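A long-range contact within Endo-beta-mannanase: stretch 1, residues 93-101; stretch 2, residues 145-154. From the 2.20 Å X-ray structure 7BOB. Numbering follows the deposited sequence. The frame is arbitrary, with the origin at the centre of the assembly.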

# COMPACT_ATOMS: atom_id res chain seq x y z
N LEU A 93 12.91 43.94 17.32
CA LEU A 93 12.60 42.61 16.81
C LEU A 93 12.62 42.67 15.29
O LEU A 93 11.90 43.48 14.69
CB LEU A 93 11.24 42.14 17.33
CG LEU A 93 11.13 42.12 18.86
CD1 LEU A 93 9.68 41.91 19.26
CD2 LEU A 93 12.04 41.05 19.46
N ARG A 94 13.47 41.84 14.67
CA ARG A 94 13.52 41.67 13.22
C ARG A 94 12.44 40.69 12.80
O ARG A 94 12.48 39.51 13.17
CB ARG A 94 14.90 41.20 12.76
CG ARG A 94 16.07 42.02 13.32
CD ARG A 94 17.43 41.66 12.70
NE ARG A 94 17.53 42.14 11.32
CZ ARG A 94 18.43 43.03 10.88
NH1 ARG A 94 19.34 43.55 11.72
NH2 ARG A 94 18.41 43.39 9.60
N PRO A 95 11.44 41.13 12.04
CA PRO A 95 10.37 40.22 11.62
C PRO A 95 10.88 39.21 10.60
O PRO A 95 11.68 39.53 9.71
CB PRO A 95 9.32 41.15 11.00
CG PRO A 95 10.09 42.39 10.61
CD PRO A 95 11.20 42.52 11.60
N GLN A 96 10.42 37.97 10.72
CA GLN A 96 10.68 36.96 9.70
C GLN A 96 9.33 36.57 9.15
O GLN A 96 8.67 35.67 9.69
CB GLN A 96 11.46 35.77 10.24
CG GLN A 96 11.86 34.79 9.14
CD GLN A 96 12.69 33.62 9.66
OE1 GLN A 96 12.17 32.53 9.88
NE2 GLN A 96 13.98 33.85 9.88
N PRO A 97 8.84 37.25 8.11
CA PRO A 97 7.48 37.00 7.63
C PRO A 97 7.45 35.79 6.72
O PRO A 97 8.35 35.60 5.89
CB PRO A 97 7.13 38.29 6.87
CG PRO A 97 8.45 38.74 6.32
CD PRO A 97 9.52 38.31 7.34
N SER A 98 6.42 34.97 6.88
CA SER A 98 6.28 33.73 6.12
C SER A 98 5.08 33.87 5.20
O SER A 98 3.97 34.14 5.68
CB SER A 98 6.12 32.54 7.07
OG SER A 98 6.10 31.30 6.38
N LEU A 99 5.31 33.70 3.89
CA LEU A 99 4.34 34.08 2.86
C LEU A 99 3.31 32.99 2.59
O LEU A 99 2.10 33.22 2.73
CB LEU A 99 5.07 34.43 1.55
CG LEU A 99 6.14 35.53 1.69
CD1 LEU A 99 6.56 36.10 0.33
CD2 LEU A 99 5.70 36.65 2.62
N PHE A 100 3.77 31.81 2.17
CA PHE A 100 2.88 30.78 1.63
C PHE A 100 2.39 29.92 2.78
O PHE A 100 2.94 28.87 3.12
CB PHE A 100 3.58 29.99 0.54
CG PHE A 100 3.64 30.72 -0.78
CD1 PHE A 100 2.51 30.80 -1.59
CD2 PHE A 100 4.80 31.34 -1.20
CE1 PHE A 100 2.55 31.49 -2.80
CE2 PHE A 100 4.86 32.03 -2.41
CZ PHE A 100 3.74 32.12 -3.21
N VAL A 101 1.33 30.41 3.43
CA VAL A 101 0.74 29.80 4.61
C VAL A 101 -0.77 29.86 4.41
O VAL A 101 -1.36 30.94 4.48
CB VAL A 101 1.13 30.54 5.90
CG1 VAL A 101 0.55 29.84 7.11
CG2 VAL A 101 2.65 30.66 6.04
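Stretch 2, residues 145-154: ATHLCGIDLG

Two segments far apart in sequence can be joined into one sheet by a short parallel pairing, with side chains completing the seam where the backbone alone does not, and this pair in endo-beta-mannanase is a compact example. Residues 145-150 approach as loop, and from Ile151 the chain becomes a strand that runs alongside the strand begun at Arg94. The two strands point the same way, their axes crossing at -24° and coming within 4.5 Å. By nearest CA atoms, Arg94 lies against Leu148, Gln96 against Cys149, Pro97 against Ile151 and Ser98 against Asp152, with the CA atoms of Ser98 and Asp152 4.3 Å apart. Together the stretches bury 777 Å².

Backbone hydrogen bonds form the ladder. Cys149 N donates to Pro95 O at 2.9 Å and nearly straight, so the loop is already anchored before the strand starts. Around Ser98 the bonding is that of a parallel bridge, in which one residue's two neighbours both bond to its partner: Asp152 N donates to Pro97 O at 2.9 Å, and Leu99 N donates to Asp152 O at 3.0 Å. Pro95 and Pro97 have no amide hydrogen to give, yet their carbonyls remain available, and both are used. Farther on, Phe100 N reaches Leu153 O at 2.9 Å as the first chain turns its corner. A CA-H...O contact, Ser98 CA to Asp152 O at 3.2 Å, adds to the fit.

Polar side chains extend the seam. The CA-to-CB bond of Arg94 points toward stretch 2, and its NE donates to Leu148 O at 2.9 Å and its NH2 to the same oxygen at 3.2 Å, although the position of that oxygen is less certain. Gln96 NE2 bonds to Cys149 O at 3.1 Å, tying a side chain to the loop backbone. Ser98 and Asp152 project from the same face of the sheet, which lets Ser98 OG donate to Asp152 OD2 at 2.9 Å beside the bridge their backbones make.

Apolar side chains also meet across the seam. Leu148 brings CD2 to 3.7 Å from Pro95 CG, although its CA-to-CB bond points away overall. Leu99 CD1 meets Ile151 CG2 at 4.0 Å, and Phe100 CD2 meets Leu153 CD1 at the same distance.

Backbone fit accounts for the glycines. Glycine suits the close approach at Gly154, where Gly154 CA lies 3.4 Å from Phe100 O: an ideally placed CB would fall 2.5 Å from Phe100 O, a clash. At Gly150 the positive phi of 76° by itself favours glycine.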

# COMPACT_ATOMS: atom_id res chain seq x y z
N ALA A 145 13.08 46.57 4.38
CA ALA A 145 13.99 45.55 3.85
C ALA A 145 15.23 45.35 4.70
O ALA A 145 15.72 44.21 4.82
CB ALA A 145 14.40 45.92 2.42
N THR A 146 15.76 46.41 5.30
CA THR A 146 16.98 46.26 6.09
C THR A 146 16.70 45.86 7.53
O THR A 146 17.65 45.63 8.28
CB THR A 146 17.78 47.57 6.10
OG1 THR A 146 16.99 48.58 6.73
CG2 THR A 146 18.12 48.02 4.68
N HIS A 147 15.44 45.79 7.95
CA HIS A 147 15.16 45.36 9.31
C HIS A 147 14.53 43.97 9.36
O HIS A 147 14.07 43.54 10.43
CB HIS A 147 14.27 46.39 10.00
CG HIS A 147 14.82 47.78 9.89
ND1 HIS A 147 16.06 48.13 10.38
CD2 HIS A 147 14.33 48.89 9.28
CE1 HIS A 147 16.30 49.40 10.12
NE2 HIS A 147 15.26 49.89 9.46
N LEU A 148 14.51 43.26 8.24
CA LEU A 148 13.98 41.91 8.23
C LEU A 148 15.03 40.93 8.76
O LEU A 148 16.21 41.25 8.88
CB LEU A 148 13.57 41.51 6.82
CG LEU A 148 12.48 42.39 6.23
CD1 LEU A 148 12.13 41.90 4.84
CD2 LEU A 148 11.29 42.38 7.15
N CYS A 149 14.56 39.74 9.11
CA CYS A 149 15.46 38.62 9.34
C CYS A 149 15.20 37.60 8.24
O CYS A 149 14.78 36.47 8.53
CB CYS A 149 15.24 38.01 10.72
SG CYS A 149 16.40 36.65 11.17
N GLY A 150 15.40 37.99 6.98
CA GLY A 150 15.07 37.13 5.86
C GLY A 150 13.57 37.09 5.59
O GLY A 150 12.74 37.47 6.41
N ILE A 151 13.22 36.63 4.39
CA ILE A 151 11.84 36.38 4.02
C ILE A 151 11.63 34.87 3.94
O ILE A 151 12.32 34.18 3.19
CB ILE A 151 11.46 37.07 2.70
CG1 ILE A 151 11.58 38.60 2.87
CG2 ILE A 151 10.06 36.63 2.25
CD1 ILE A 151 11.61 39.36 1.56
N ASP A 152 10.66 34.37 4.71
CA ASP A 152 10.34 32.95 4.78
C ASP A 152 9.34 32.59 3.67
O ASP A 152 8.21 33.08 3.67
CB ASP A 152 9.77 32.61 6.16
CG ASP A 152 9.70 31.13 6.42
OD1 ASP A 152 10.57 30.40 5.90
OD2 ASP A 152 8.78 30.68 7.14
N LEU A 153 9.77 31.74 2.75
CA LEU A 153 8.94 31.35 1.60
C LEU A 153 7.57 30.85 2.04
O LEU A 153 6.54 31.21 1.46
CB LEU A 153 9.67 30.29 0.79
CG LEU A 153 9.09 29.95 -0.58
CD1 LEU A 153 8.79 31.25 -1.35
CD2 LEU A 153 10.07 29.08 -1.34
N GLY A 154 7.53 29.99 3.04
CA GLY A 154 6.26 29.53 3.57
C GLY A 154 6.54 28.57 4.71
O GLY A 154 7.69 28.21 4.97